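PDB 5C86: kelch domain-containing protein from Colletotrichum graminicola M1.001, which probably oxidises alcohols at a copper centre, as a fungal alcohol oxidase of the AA5 galactose oxidase and glyoxal oxidase family. Local coordinates for residues V14-V19 and T345-G350; G7-F12 and D364-S369; P381-V386 and T404-G409. All coordinates share one frame; numbering follows the deposited sequence. Where two conformers were deposited one is given.

How the contacts relate
Contacts 1 and 2 lie side by side, centres about 9 Å apart, because 346-350 and 364-369 are neighbouring strands of one four-stranded sheet. I346 O meets W368 N at 2.8 Å and G350 N meets D364 O at 2.9 Å, probable hydrogen bonds. Contact 2 adds the outermost strand of this propeller blade; contact 1 packs the same blade against the next one. Contact 1 is nearer the copper site, with the V15 side chain about 6 Å from that of H335, which binds copper in another structure of this protein but not here. Contact 3 belongs to the C-terminal domain; its centre is about 29 Å from that of contact 1 and 26 Å from that of contact 2.

Contact 1: residues V14-V19 and T345-G350; sequences VVPVAV and TIWSGG
The side chains of P16 and W347 cross at about a right angle, with P16 CG at the edge of the indole, near its plane and 3.7 Å from W347 CZ2. V19 comes to the five-membered part of the same indole, its CG1 3.8 Å from NE1 of W347, while CG2 stands further back, 4.2 Å from CD1 of W347. With CG anti to the backbone N (chi1 161°), the tryptophan side chain leaves its strand on the side of 14-19.

The backbone of the strand end forms the rest of the surface. P16 CG is 3.8 Å from G350 N, and P16 CD is 3.9 Å from G350 CA, so one edge of the pyrrolidine ring is shared between the indole and the glycine. G350 has a positive phi of 79°, and with no side chain its CA can lie close to the turn. The indole lies back over its own strand, with G349 N 3.5 Å above one face and offset toward the rim. P16 itself is the centre of an inverse gamma turn, closed by V17 N donating to V15 O at 2.8 Å.

Across the two segments the contact is apolar, yet the buried polar atoms have partners nearby. The hydroxyl of T337 is hydrogen-bonded to both W347 NE1 and P16 O, and so ties the indole to the turn. V17 O pairs with T422 OG1. The G349-G350 doublet matches the double glycine that ends the second strand of kelch repeats, and here it packs against the entry to the next blade of a seven-bladed beta-propeller, beside H335, a copper ligand in another structure of this protein, with no copper bound here.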
# COMPACT_ATOMS: atom_id res chain seq x y z
N VAL A 14 -15.86 13.44 -0.12
CA VAL A 14 -15.70 12.68 -1.42
C VAL A 14 -15.53 11.20 -1.00
O VAL A 14 -15.17 10.91 0.16
CB VAL A 14 -14.52 13.07 -2.29
CG1 VAL A 14 -14.49 14.56 -2.60
CG2 VAL A 14 -13.15 12.75 -1.62
N VAL A 15 -15.88 10.22 -1.86
CA VAL A 15 -15.72 8.84 -1.47
C VAL A 15 -14.18 8.59 -1.55
O VAL A 15 -13.51 8.86 -2.55
CB VAL A 15 -16.44 7.88 -2.42
CG1 VAL A 15 -16.27 6.46 -1.98
CG2 VAL A 15 -17.96 8.24 -2.49
N PRO A 16 -13.63 8.05 -0.41
CA PRO A 16 -12.16 7.92 -0.31
C PRO A 16 -11.69 6.63 -0.98
O PRO A 16 -11.36 5.63 -0.30
CB PRO A 16 -11.91 7.98 1.17
CG PRO A 16 -13.12 7.44 1.79
CD PRO A 16 -14.30 7.88 0.87
N VAL A 17 -11.71 6.67 -2.30
CA VAL A 17 -11.40 5.53 -3.13
C VAL A 17 -9.87 5.35 -3.26
O VAL A 17 -9.39 4.25 -3.61
CB VAL A 17 -12.08 5.68 -4.52
CG1 VAL A 17 -11.66 4.62 -5.50
CG2 VAL A 17 -13.60 5.68 -4.27
N ALA A 18 -9.14 6.40 -3.08
CA ALA A 18 -7.68 6.40 -3.10
C ALA A 18 -7.30 7.17 -1.87
O ALA A 18 -7.87 8.25 -1.58
CB ALA A 18 -7.15 7.00 -4.34
N VAL A 19 -6.26 6.71 -1.15
CA VAL A 19 -5.79 7.38 0.04
C VAL A 19 -4.29 7.34 0.12
O VAL A 19 -3.68 6.38 -0.41
CB VAL A 19 -6.36 6.84 1.33
CG1 VAL A 19 -7.90 6.87 1.33
CG2 VAL A 19 -5.89 5.42 1.64
N THR A 345 -2.70 3.08 14.35
CA THR A 345 -4.05 2.68 14.01
C THR A 345 -4.09 2.51 12.46
O THR A 345 -3.17 2.89 11.72
CB THR A 345 -5.10 3.76 14.42
OG1 THR A 345 -4.89 4.90 13.61
CG2 THR A 345 -4.99 4.01 15.91
N ILE A 346 -5.22 1.96 12.00
CA ILE A 346 -5.42 1.64 10.60
C ILE A 346 -6.70 2.25 10.09
O ILE A 346 -7.78 1.94 10.62
CB ILE A 346 -5.44 0.17 10.33
CG1 ILE A 346 -4.22 -0.53 10.95
CG2 ILE A 346 -5.43 -0.06 8.82
CD1 ILE A 346 -4.08 -2.02 10.69
N TRP A 347 -6.58 3.12 9.16
CA TRP A 347 -7.78 3.60 8.38
C TRP A 347 -8.43 2.48 7.64
O TRP A 347 -7.77 1.65 7.04
CB TRP A 347 -7.36 4.65 7.40
CG TRP A 347 -8.33 4.87 6.30
CD1 TRP A 347 -8.16 4.42 4.99
CD2 TRP A 347 -9.52 5.62 6.33
NE1 TRP A 347 -9.26 4.81 4.23
CE2 TRP A 347 -10.07 5.56 5.05
CE3 TRP A 347 -10.21 6.30 7.34
CZ2 TRP A 347 -11.31 6.19 4.74
CZ3 TRP A 347 -11.44 6.93 7.04
CH2 TRP A 347 -11.95 6.84 5.76
N SER A 348 -9.77 2.43 7.71
CA SER A 348 -10.62 1.57 6.83
C SER A 348 -11.88 2.34 6.38
O SER A 348 -12.61 2.83 7.28
CB SER A 348 -11.03 0.34 7.57
OG SER A 348 -12.01 -0.40 6.85
N GLY A 349 -12.03 2.50 5.07
CA GLY A 349 -13.25 3.18 4.67
C GLY A 349 -13.46 3.12 3.23
O GLY A 349 -12.89 2.35 2.52
N GLY A 350 -14.36 3.98 2.76
CA GLY A 350 -14.67 3.98 1.33
C GLY A 350 -15.61 2.88 0.87
O GLY A 350 -16.22 2.16 1.66

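Contact 2: residues G7-F12 and D364-S369; sequences GPMVKF and DGQFWS
V10 and G365 pair as an antiparallel hydrogen-bonded bridge, the closure of the kelch propeller in which an N-terminal strand becomes the outer edge of the blade built from the last repeat. V10 N donates to G365 O at 2.8 Å, almost straight (172° at the hydrogen), and G365 N returns the bond to V10 O at 3.0 Å. V10 O also receives a close CA-H from D364.

The ladder is interrupted around P8 and M9, and other groups take over there. Water 1 accepts from F367 N and donates to P8 O at 2.7 Å, so both backbone atoms are satisfied without touching. G7 N resumes direct pairing by donating to F367 O at 2.9 Å. G7 O is taken by the Q366 side chain: NE2 donates nearly along the C=O axis, 2.9 Å from G7 O, although the acceptor lies 22° out of the amide plane.

D364 OD1 has a salt bridge to R332. M9 bends at chi2 and chi3 toward D364 and Q366, but its methyl approaches D364 implausibly closely in one of two conformers and that detail is doubtful. K11 and D364 form the adjoining non-hydrogen-bonded pair. On the other face of the sheet, V10 CG2 meets the edge of the F367 ring at CE2, 4.1 Å away.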
# COMPACT_ATOMS: atom_id res chain seq x y z
N GLY A 7 -12.60 3.53 16.33
CA GLY A 7 -12.91 4.89 16.71
C GLY A 7 -14.20 5.39 16.06
O GLY A 7 -14.87 4.66 15.36
N PRO A 8 -14.48 6.66 16.24
CA PRO A 8 -15.73 7.16 15.66
C PRO A 8 -15.70 7.25 14.15
O PRO A 8 -14.61 7.34 13.52
CB PRO A 8 -15.81 8.59 16.25
CG PRO A 8 -14.39 8.95 16.56
CD PRO A 8 -13.84 7.65 17.11
N MET A 9 -16.89 7.23 13.53
CA MET A 9 -16.99 7.34 12.09
C MET A 9 -16.53 8.74 11.67
O MET A 9 -16.93 9.73 12.29
CB MET A 9 -18.42 7.09 11.55
CG MET A 9 -19.01 5.67 11.67
SD MET A 9 -18.58 4.33 10.51
CE MET A 9 -17.65 5.14 9.28
N VAL A 10 -15.72 8.78 10.62
CA VAL A 10 -15.11 9.93 10.01
C VAL A 10 -15.79 10.02 8.65
O VAL A 10 -15.89 9.03 7.93
CB VAL A 10 -13.60 9.67 9.89
CG1 VAL A 10 -12.88 10.57 8.89
CG2 VAL A 10 -13.00 9.80 11.30
N LYS A 11 -16.22 11.21 8.27
CA LYS A 11 -16.96 11.36 7.02
C LYS A 11 -16.31 12.35 6.11
O LYS A 11 -16.04 13.50 6.47
CB LYS A 11 -18.39 11.82 7.36
CG LYS A 11 -19.48 11.07 6.60
CD LYS A 11 -20.70 11.97 6.37
CE LYS A 11 -21.23 12.55 7.68
NZ LYS A 11 -22.12 13.73 7.44
N PHE A 12 -15.97 11.95 4.90
CA PHE A 12 -15.36 12.79 4.00
C PHE A 12 -16.40 13.38 3.00
O PHE A 12 -17.37 12.72 2.70
CB PHE A 12 -14.29 12.03 3.15
CG PHE A 12 -12.99 11.77 3.90
CD1 PHE A 12 -11.97 12.72 3.95
CD2 PHE A 12 -12.79 10.53 4.47
CE1 PHE A 12 -10.80 12.49 4.67
CE2 PHE A 12 -11.61 10.28 5.17
CZ PHE A 12 -10.63 11.25 5.25
N ASP A 364 -17.55 7.42 4.31
CA ASP A 364 -17.07 7.33 5.64
C ASP A 364 -15.98 6.22 5.80
O ASP A 364 -15.68 5.46 4.89
CB ASP A 364 -18.21 7.08 6.57
CG ASP A 364 -18.76 5.66 6.44
OD1 ASP A 364 -18.80 5.11 5.32
OD2 ASP A 364 -19.06 5.04 7.49
N GLY A 365 -15.40 6.26 6.99
CA GLY A 365 -14.57 5.19 7.47
C GLY A 365 -14.26 5.43 8.91
O GLY A 365 -14.88 6.28 9.54
N GLN A 366 -13.40 4.60 9.46
CA GLN A 366 -13.05 4.68 10.88
C GLN A 366 -11.58 4.22 10.98
O GLN A 366 -11.11 3.49 10.07
CB GLN A 366 -13.86 3.74 11.75
CG GLN A 366 -15.36 3.97 11.81
CD GLN A 366 -16.12 2.80 12.42
OE1 GLN A 366 -16.43 1.78 11.77
NE2 GLN A 366 -16.44 2.93 13.69
N PHE A 367 -10.97 4.48 12.12
CA PHE A 367 -9.65 4.01 12.42
C PHE A 367 -9.75 2.91 13.39
O PHE A 367 -10.43 2.99 14.43
CB PHE A 367 -8.82 5.19 12.96
CG PHE A 367 -8.57 6.25 11.97
CD1 PHE A 367 -7.49 6.22 11.01
CD2 PHE A 367 -9.44 7.34 11.84
CE1 PHE A 367 -7.30 7.16 10.13
CE2 PHE A 367 -9.22 8.33 10.88
CZ PHE A 367 -8.14 8.27 10.03
N TRP A 368 -9.13 1.79 13.07
CA TRP A 368 -9.11 0.64 13.94
C TRP A 368 -7.82 0.66 14.79
O TRP A 368 -6.73 0.80 14.25
CB TRP A 368 -9.15 -0.69 13.20
CG TRP A 368 -9.16 -1.89 14.02
CD1 TRP A 368 -10.15 -2.33 14.91
CD2 TRP A 368 -8.16 -2.92 14.04
NE1 TRP A 368 -9.78 -3.46 15.50
CE2 TRP A 368 -8.56 -3.88 14.97
CE3 TRP A 368 -6.90 -3.08 13.39
CZ2 TRP A 368 -7.83 -5.04 15.21
CZ3 TRP A 368 -6.21 -4.21 13.62
CH2 TRP A 368 -6.59 -5.16 14.57
N SER A 369 -7.98 0.56 16.08
CA SER A 369 -6.86 0.46 17.01
C SER A 369 -6.60 -0.99 17.24
O SER A 369 -7.43 -1.75 17.84
CB SER A 369 -7.16 1.16 18.36
OG SER A 369 -7.24 2.52 18.24
O HOH W 1 -12.12 6.41 13.92

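Contact 3: residues P381-V386 and T404-G409; sequences PAKRPV and TMQDAG
V386 and Q406 share the one direct hydrogen bond of this contact: Q406 N donates to V386 O at 2.9 Å and 162°. M405 CA adds a CA-H...O contact to the same oxygen.

Water carries further polar links. Water 3 accepts from V386 N and from D407 N and donates to D407 OD2 at 2.6 Å, bridging the two backbones while holding the carboxylate. Water 2 accepts from K383 NZ, donates to D407 OD1, and receives a weak bond from Q406 NE2.

The charged pair is loose. K383 NZ and D407 OD2 point tip to tip but stay 3.9 Å apart, a long salt bridge that water 2 supplements.

Van der Waals contacts complete the interface. The Q406 chain is extended, CG anti to the backbone N (chi1 -178°), and crosses V386 with OE1 3.7 Å from V386 CB. M405 bends twice; its chi3 of -63° turns CE in to an apolar contact 3.9 Å from P385 CB, and to 3.4 Å from V386 O.

Beyond the contact, R384 donates to P472 O and D343 O, joining 381-386 to neighbouring loops. The V386-Q406 bond continues the antiparallel pairing of strands 387-390 and 400-405, in the immunoglobulin-like early set domain found at the C-terminus of galactose oxidase relatives.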
# COMPACT_ATOMS: atom_id res chain seq x y z
N PRO A 381 -6.66 1.37 26.98
CA PRO A 381 -5.57 1.95 26.25
C PRO A 381 -4.28 1.89 27.02
O PRO A 381 -4.18 2.31 28.23
CB PRO A 381 -5.99 3.33 25.99
CG PRO A 381 -7.51 3.27 25.88
CD PRO A 381 -7.79 2.31 26.97
N ALA A 382 -3.26 1.29 26.42
CA ALA A 382 -1.96 1.20 27.01
C ALA A 382 -1.22 2.54 27.03
O ALA A 382 -1.40 3.42 26.19
CB ALA A 382 -1.11 0.18 26.20
N LYS A 383 -0.29 2.59 28.01
CA LYS A 383 0.62 3.69 28.07
C LYS A 383 1.69 3.38 27.01
O LYS A 383 2.25 2.29 27.01
CB LYS A 383 1.23 3.84 29.50
CG LYS A 383 2.45 4.75 29.55
CD LYS A 383 1.99 6.18 29.42
CE LYS A 383 3.17 7.15 29.67
NZ LYS A 383 4.38 6.76 28.93
N ARG A 384 1.90 4.29 26.12
CA ARG A 384 2.78 4.06 24.96
C ARG A 384 4.13 4.64 25.24
O ARG A 384 4.24 5.74 25.80
CB ARG A 384 2.16 4.67 23.73
CG ARG A 384 0.81 4.10 23.38
CD ARG A 384 0.12 4.73 22.18
NE ARG A 384 0.83 4.42 20.95
CZ ARG A 384 0.33 4.55 19.75
NH1 ARG A 384 -0.90 5.11 19.63
NH2 ARG A 384 1.01 4.18 18.70
N PRO A 385 5.19 4.01 24.69
CA PRO A 385 6.47 4.69 24.71
C PRO A 385 6.50 5.85 23.74
O PRO A 385 5.59 6.01 22.91
CB PRO A 385 7.43 3.54 24.32
CG PRO A 385 6.64 2.68 23.42
CD PRO A 385 5.20 2.76 23.90
N VAL A 386 7.51 6.71 23.85
CA VAL A 386 7.67 7.91 23.06
C VAL A 386 9.13 8.00 22.51
O VAL A 386 10.07 7.92 23.29
CB VAL A 386 7.37 9.15 23.90
CG1 VAL A 386 7.63 10.42 23.14
CG2 VAL A 386 5.89 9.11 24.41
N THR A 404 16.32 7.99 20.51
CA THR A 404 16.32 8.17 22.01
C THR A 404 14.87 8.13 22.48
O THR A 404 14.07 8.91 22.01
CB THR A 404 16.93 9.51 22.34
OG1 THR A 404 18.27 9.55 21.81
CG2 THR A 404 16.98 9.70 23.84
N MET A 405 14.58 7.20 23.35
CA MET A 405 13.28 6.96 23.95
C MET A 405 13.14 7.80 25.18
O MET A 405 14.10 8.01 25.93
CB MET A 405 13.07 5.49 24.28
CG MET A 405 13.30 4.55 23.08
SD MET A 405 12.26 4.98 21.65
CE MET A 405 10.66 4.70 22.39
N GLN A 406 11.92 8.20 25.45
CA GLN A 406 11.59 8.99 26.65
C GLN A 406 11.86 8.24 27.94
O GLN A 406 12.43 8.84 28.90
CB GLN A 406 10.14 9.43 26.55
CG GLN A 406 9.69 10.31 27.74
CD GLN A 406 8.23 10.64 27.53
OE1 GLN A 406 7.95 11.47 26.74
NE2 GLN A 406 7.34 9.86 28.07
N ASP A 407 11.47 6.97 27.99
CA ASP A 407 11.50 6.11 29.16
C ASP A 407 12.47 4.93 28.91
O ASP A 407 12.43 4.28 27.88
CB ASP A 407 10.11 5.51 29.44
CG ASP A 407 8.95 6.52 29.21
OD1 ASP A 407 8.90 7.42 30.09
OD2 ASP A 407 8.18 6.47 28.14
N ALA A 408 13.28 4.57 29.88
CA ALA A 408 14.16 3.37 29.76
C ALA A 408 13.38 2.14 29.61
O ALA A 408 12.33 1.96 30.20
CB ALA A 408 15.07 3.27 30.98
N GLY A 409 13.87 1.23 28.80
CA GLY A 409 13.27 -0.04 28.67
C GLY A 409 14.04 -0.94 27.68
O GLY A 409 15.05 -0.53 27.17
O HOH W 2 6.47 8.51 30.66
O HOH W 3 9.45 5.74 26.02